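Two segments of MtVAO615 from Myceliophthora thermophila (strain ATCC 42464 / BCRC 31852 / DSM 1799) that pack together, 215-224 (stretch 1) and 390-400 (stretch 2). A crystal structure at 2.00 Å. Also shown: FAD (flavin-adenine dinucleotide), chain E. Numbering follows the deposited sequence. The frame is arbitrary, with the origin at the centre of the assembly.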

# COMPACT_ATOMS: atom_id res chain seq x y z
N HIS A 215 15.72 -3.06 -17.67
CA HIS A 215 15.11 -1.87 -17.05
C HIS A 215 14.70 -2.05 -15.57
O HIS A 215 14.61 -3.17 -15.06
CB HIS A 215 13.90 -1.40 -17.88
CG HIS A 215 14.25 -1.01 -19.28
ND1 HIS A 215 14.05 -1.85 -20.35
CD2 HIS A 215 14.80 0.12 -19.79
CE1 HIS A 215 14.46 -1.25 -21.46
NE2 HIS A 215 14.92 -0.06 -21.14
N ARG A 216 14.46 -0.91 -14.90
CA ARG A 216 13.91 -0.85 -13.54
C ARG A 216 12.53 -0.20 -13.60
O ARG A 216 12.29 0.67 -14.46
CB ARG A 216 14.80 -0.00 -12.64
CG ARG A 216 16.26 -0.40 -12.60
CD ARG A 216 17.13 0.78 -12.18
NE ARG A 216 18.55 0.40 -12.09
CZ ARG A 216 19.56 1.26 -12.01
NH1 ARG A 216 19.34 2.57 -12.01
NH2 ARG A 216 20.80 0.80 -11.93
N ILE A 217 11.63 -0.63 -12.72
CA ILE A 217 10.35 0.05 -12.51
C ILE A 217 10.18 0.44 -11.03
O ILE A 217 10.62 -0.29 -10.13
CB ILE A 217 9.13 -0.77 -13.02
CG1 ILE A 217 7.84 0.09 -13.01
CG2 ILE A 217 8.97 -2.06 -12.23
CD1 ILE A 217 6.66 -0.49 -13.75
N VAL A 218 9.55 1.59 -10.80
CA VAL A 218 9.25 2.11 -9.47
C VAL A 218 8.07 1.35 -8.82
O VAL A 218 6.91 1.47 -9.25
CB VAL A 218 9.01 3.64 -9.49
CG1 VAL A 218 8.62 4.18 -8.13
CG2 VAL A 218 10.25 4.37 -10.02
N GLY A 219 8.40 0.60 -7.77
CA GLY A 219 7.42 -0.20 -7.05
C GLY A 219 7.78 -0.41 -5.60
O GLY A 219 8.89 -0.06 -5.17
N GLY A 220 6.86 -1.01 -4.86
CA GLY A 220 7.00 -1.19 -3.41
C GLY A 220 8.01 -2.22 -2.97
O GLY A 220 8.50 -3.04 -3.76
N THR A 221 8.32 -2.19 -1.67
CA THR A 221 9.34 -3.06 -1.09
C THR A 221 8.72 -4.40 -0.74
O THR A 221 9.43 -5.40 -0.57
CB THR A 221 9.94 -2.45 0.18
OG1 THR A 221 8.88 -2.14 1.09
CG2 THR A 221 10.72 -1.18 -0.15
N CYS A 222 7.39 -4.40 -0.63
CA CYS A 222 6.66 -5.62 -0.36
C CYS A 222 6.29 -6.24 -1.73
O CYS A 222 5.45 -5.67 -2.44
CB CYS A 222 5.44 -5.33 0.52
SG CYS A 222 5.69 -4.55 2.17
N PRO A 223 6.92 -7.38 -2.12
CA PRO A 223 6.79 -7.89 -3.51
C PRO A 223 5.39 -8.23 -3.99
O PRO A 223 5.10 -8.11 -5.18
CB PRO A 223 7.69 -9.13 -3.53
CG PRO A 223 8.61 -8.96 -2.37
CD PRO A 223 7.83 -8.23 -1.32
N THR A 224 4.51 -8.63 -3.06
CA THR A 224 3.14 -9.06 -3.38
C THR A 224 2.17 -7.88 -3.58
O THR A 224 1.03 -8.08 -3.99
CB THR A 224 2.56 -10.01 -2.28
OG1 THR A 224 2.44 -9.30 -1.03
CG2 THR A 224 3.44 -11.26 -2.12
N ASN A 390 22.43 -5.79 -11.27
CA ASN A 390 21.17 -5.21 -11.71
C ASN A 390 20.32 -4.85 -10.50
O ASN A 390 20.70 -5.14 -9.36
CB ASN A 390 20.45 -6.20 -12.62
CG ASN A 390 20.21 -7.53 -11.95
OD1 ASN A 390 19.25 -7.70 -11.21
ND2 ASN A 390 21.11 -8.48 -12.18
N TYR A 391 19.17 -4.22 -10.75
CA TYR A 391 18.26 -3.85 -9.67
C TYR A 391 17.54 -5.02 -9.03
O TYR A 391 17.43 -5.06 -7.79
CB TYR A 391 17.24 -2.83 -10.14
CG TYR A 391 16.24 -2.42 -9.07
CD1 TYR A 391 16.65 -1.84 -7.87
CD2 TYR A 391 14.87 -2.62 -9.27
CE1 TYR A 391 15.74 -1.47 -6.89
CE2 TYR A 391 13.95 -2.24 -8.31
CZ TYR A 391 14.38 -1.67 -7.13
OH TYR A 391 13.45 -1.30 -6.19
N TYR A 392 17.02 -5.94 -9.85
CA TYR A 392 16.28 -7.12 -9.39
C TYR A 392 17.08 -7.85 -8.31
O TYR A 392 16.57 -8.08 -7.22
CB TYR A 392 15.94 -8.05 -10.57
CG TYR A 392 14.96 -9.19 -10.25
CD1 TYR A 392 15.40 -10.37 -9.62
CD2 TYR A 392 13.60 -9.10 -10.60
CE1 TYR A 392 14.52 -11.41 -9.34
CE2 TYR A 392 12.71 -10.13 -10.32
CZ TYR A 392 13.18 -11.28 -9.69
OH TYR A 392 12.31 -12.31 -9.39
N ASP A 393 18.35 -8.15 -8.63
CA ASP A 393 19.28 -8.78 -7.68
C ASP A 393 19.44 -8.03 -6.39
O ASP A 393 19.40 -8.64 -5.33
CB ASP A 393 20.66 -8.96 -8.32
CG ASP A 393 20.69 -10.09 -9.31
OD1 ASP A 393 19.63 -10.70 -9.58
OD2 ASP A 393 21.79 -10.36 -9.83
N HIS A 394 19.63 -6.71 -6.49
CA HIS A 394 19.72 -5.83 -5.31
C HIS A 394 18.47 -5.92 -4.45
O HIS A 394 18.56 -6.13 -3.23
CB HIS A 394 19.99 -4.38 -5.72
CG HIS A 394 19.81 -3.39 -4.61
ND1 HIS A 394 20.81 -3.09 -3.71
CD2 HIS A 394 18.75 -2.62 -4.26
CE1 HIS A 394 20.37 -2.19 -2.86
NE2 HIS A 394 19.12 -1.89 -3.17
N PHE A 395 17.31 -5.76 -5.09
CA PHE A 395 16.02 -5.81 -4.42
C PHE A 395 15.85 -7.09 -3.58
O PHE A 395 15.54 -7.01 -2.39
CB PHE A 395 14.86 -5.68 -5.41
CG PHE A 395 13.52 -5.52 -4.75
CD1 PHE A 395 12.78 -6.63 -4.36
CD2 PHE A 395 13.02 -4.24 -4.47
CE1 PHE A 395 11.56 -6.48 -3.71
CE2 PHE A 395 11.80 -4.08 -3.83
CZ PHE A 395 11.07 -5.21 -3.44
N PHE A 396 16.07 -8.25 -4.21
CA PHE A 396 15.81 -9.52 -3.55
C PHE A 396 16.92 -10.02 -2.63
O PHE A 396 16.68 -10.90 -1.79
CB PHE A 396 15.29 -10.59 -4.53
CG PHE A 396 13.87 -10.35 -4.99
CD1 PHE A 396 12.80 -10.50 -4.09
CD2 PHE A 396 13.60 -9.95 -6.29
CE1 PHE A 396 11.48 -10.27 -4.51
CE2 PHE A 396 12.29 -9.72 -6.71
CZ PHE A 396 11.23 -9.88 -5.82
N THR A 397 18.12 -9.45 -2.75
CA THR A 397 19.16 -9.63 -1.73
C THR A 397 18.64 -9.10 -0.40
O THR A 397 18.69 -9.80 0.61
CB THR A 397 20.48 -8.90 -2.09
OG1 THR A 397 20.91 -9.28 -3.39
CG2 THR A 397 21.59 -9.25 -1.09
N TYR A 398 18.10 -7.88 -0.43
CA TYR A 398 17.67 -7.18 0.79
C TYR A 398 16.23 -7.41 1.23
O TYR A 398 15.93 -7.34 2.44
CB TYR A 398 17.99 -5.68 0.68
CG TYR A 398 19.48 -5.42 0.64
CD1 TYR A 398 20.25 -5.50 1.81
CD2 TYR A 398 20.13 -5.16 -0.56
CE1 TYR A 398 21.63 -5.29 1.78
CE2 TYR A 398 21.51 -4.95 -0.61
CZ TYR A 398 22.24 -5.01 0.57
OH TYR A 398 23.60 -4.81 0.52
N LEU A 399 15.34 -7.71 0.28
CA LEU A 399 13.90 -7.74 0.56
C LEU A 399 13.24 -9.02 0.04
O LEU A 399 12.02 -9.09 -0.17
CB LEU A 399 13.22 -6.45 0.03
CG LEU A 399 13.86 -5.07 0.33
CD1 LEU A 399 13.32 -3.99 -0.60
CD2 LEU A 399 13.72 -4.61 1.77
N GLY A 400 14.07 -10.05 -0.13
CA GLY A 400 13.62 -11.35 -0.60
C GLY A 400 13.09 -12.23 0.52
O GLY A 400 12.70 -11.71 1.57
PA FAD E . -5.83 -3.63 -2.52
O1A FAD E . -6.25 -3.74 -1.07
O2A FAD E . -6.33 -4.71 -3.44
O5B FAD E . -6.29 -2.19 -3.06
C5B FAD E . -6.12 -1.00 -2.29
C4B FAD E . -7.13 0.08 -2.70
O4B FAD E . -7.00 0.35 -4.09
C3B FAD E . -8.58 -0.30 -2.47
O3B FAD E . -9.27 0.90 -2.09
C2B FAD E . -9.08 -0.76 -3.83
O2B FAD E . -10.47 -0.51 -4.00
C1B FAD E . -8.24 0.09 -4.78
N9A FAD E . -7.90 -0.57 -6.06
C8A FAD E . -6.95 -1.51 -6.24
N7A FAD E . -6.87 -1.87 -7.55
C5A FAD E . -7.78 -1.14 -8.22
C6A FAD E . -8.21 -1.03 -9.63
N6A FAD E . -7.63 -1.80 -10.57
N1A FAD E . -9.19 -0.14 -9.93
C2A FAD E . -9.78 0.63 -8.99
N3A FAD E . -9.42 0.58 -7.68
C4A FAD E . -8.45 -0.27 -7.24
N1 FAD E . 3.24 1.08 0.12
C2 FAD E . 4.32 1.83 -0.22
O2 FAD E . 4.15 2.98 -0.67
N3 FAD E . 5.58 1.35 -0.09
C4 FAD E . 5.87 0.13 0.39
O4 FAD E . 7.05 -0.26 0.49
C4X FAD E . 4.74 -0.74 0.77
N5 FAD E . 4.94 -1.99 1.25
C5X FAD E . 3.90 -2.79 1.61
C6 FAD E . 4.13 -4.09 2.10
C7 FAD E . 3.02 -4.90 2.46
C7M FAD E . 3.30 -6.29 3.00
C8 FAD E . 1.62 -4.38 2.31
C8M FAD E . 0.36 -5.21 2.58
C9 FAD E . 1.41 -3.10 1.82
C9A FAD E . 2.49 -2.28 1.46
N10 FAD E . 2.26 -0.98 0.95
C10 FAD E . 3.37 -0.18 0.61
C1' FAD E . 0.90 -0.46 0.85
C2' FAD E . 0.26 -0.37 -0.50
O2' FAD E . 0.85 0.73 -1.19
C3' FAD E . -1.22 -0.10 -0.22
O3' FAD E . -1.74 -1.02 0.76
C4' FAD E . -2.04 -0.16 -1.49
O4' FAD E . -3.36 0.33 -1.23
C5' FAD E . -2.07 -1.58 -2.08
O5' FAD E . -2.92 -1.65 -3.21
P FAD E . -3.34 -3.09 -3.79
O1P FAD E . -2.10 -3.93 -3.94
O2P FAD E . -4.25 -2.80 -4.96
O3P FAD E . -4.23 -3.68 -2.58
O HOH W 1 11.21 -0.51 -7.34

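The touching residues are at least 172 apart in sequence. No direct hydrogen bond joins the two stretches; they meet through van der Waals packing and one bridging water, burying 372 Å² in total.

The apolar contacts follow one side of the helix that begins at Tyr391. Tyr391, Phe395 and Leu399, spaced four residues apart, all direct CA-to-CB toward stretch 1. Near the start of the helix, Arg216 CG lies 3.6 Å from Tyr391 CB: the closest approach is by CG, with Arg216 NE also near Tyr391 CB at 4.0 Å; NE, NH1 and NH2 are hydrogen-bonded elsewhere in the structure. Further along, Pro223 CG sits 3.8 Å from Phe396 CE1 and 4.1 Å from Phe395 CE1, at the edge of the Phe395 ring. Phe396 starts sideways, but with chi1 at -73° (m) its end comes nearer, so the compact proline ring meets both aromatics. Thr221 CB approaches Leu399 CD1 at 3.8 Å.

Backbone carbonyls also pack against Phe395. Its CZ is 3.4 Å from Gly220 O and 3.3 Å from Thr221 O, both oblique to the ring; the t rotamer (chi1 -171°) carries the ring out to these carbonyls.

The polar link runs through water 1. It accepts from Tyr391 OH (2.6 Å from the water oxygen) and from Gly219 N (3.1 Å), and donates to Ile217 O (2.9 Å). Tyrosine suits this place because its ring lies oblique to Arg216 CG and Ile217 O, and its hydroxyl reaches the water.

Internal bonds support the packing surface. Asn390 OD1 caps the helix by accepting from Asp393 N (2.8 Å, 176°), and Phe395 N to Tyr391 O and Leu399 N to Phe395 O, each 2.8 Å, tie the contacting residues together. On stretch 1, Thr221 N and OG1 donate to FAD O4 at 3.2 and 2.7 Å, and Cys222 SG is covalently bonded to FAD C6 (1.6 Å), anchoring the loop to the flavin.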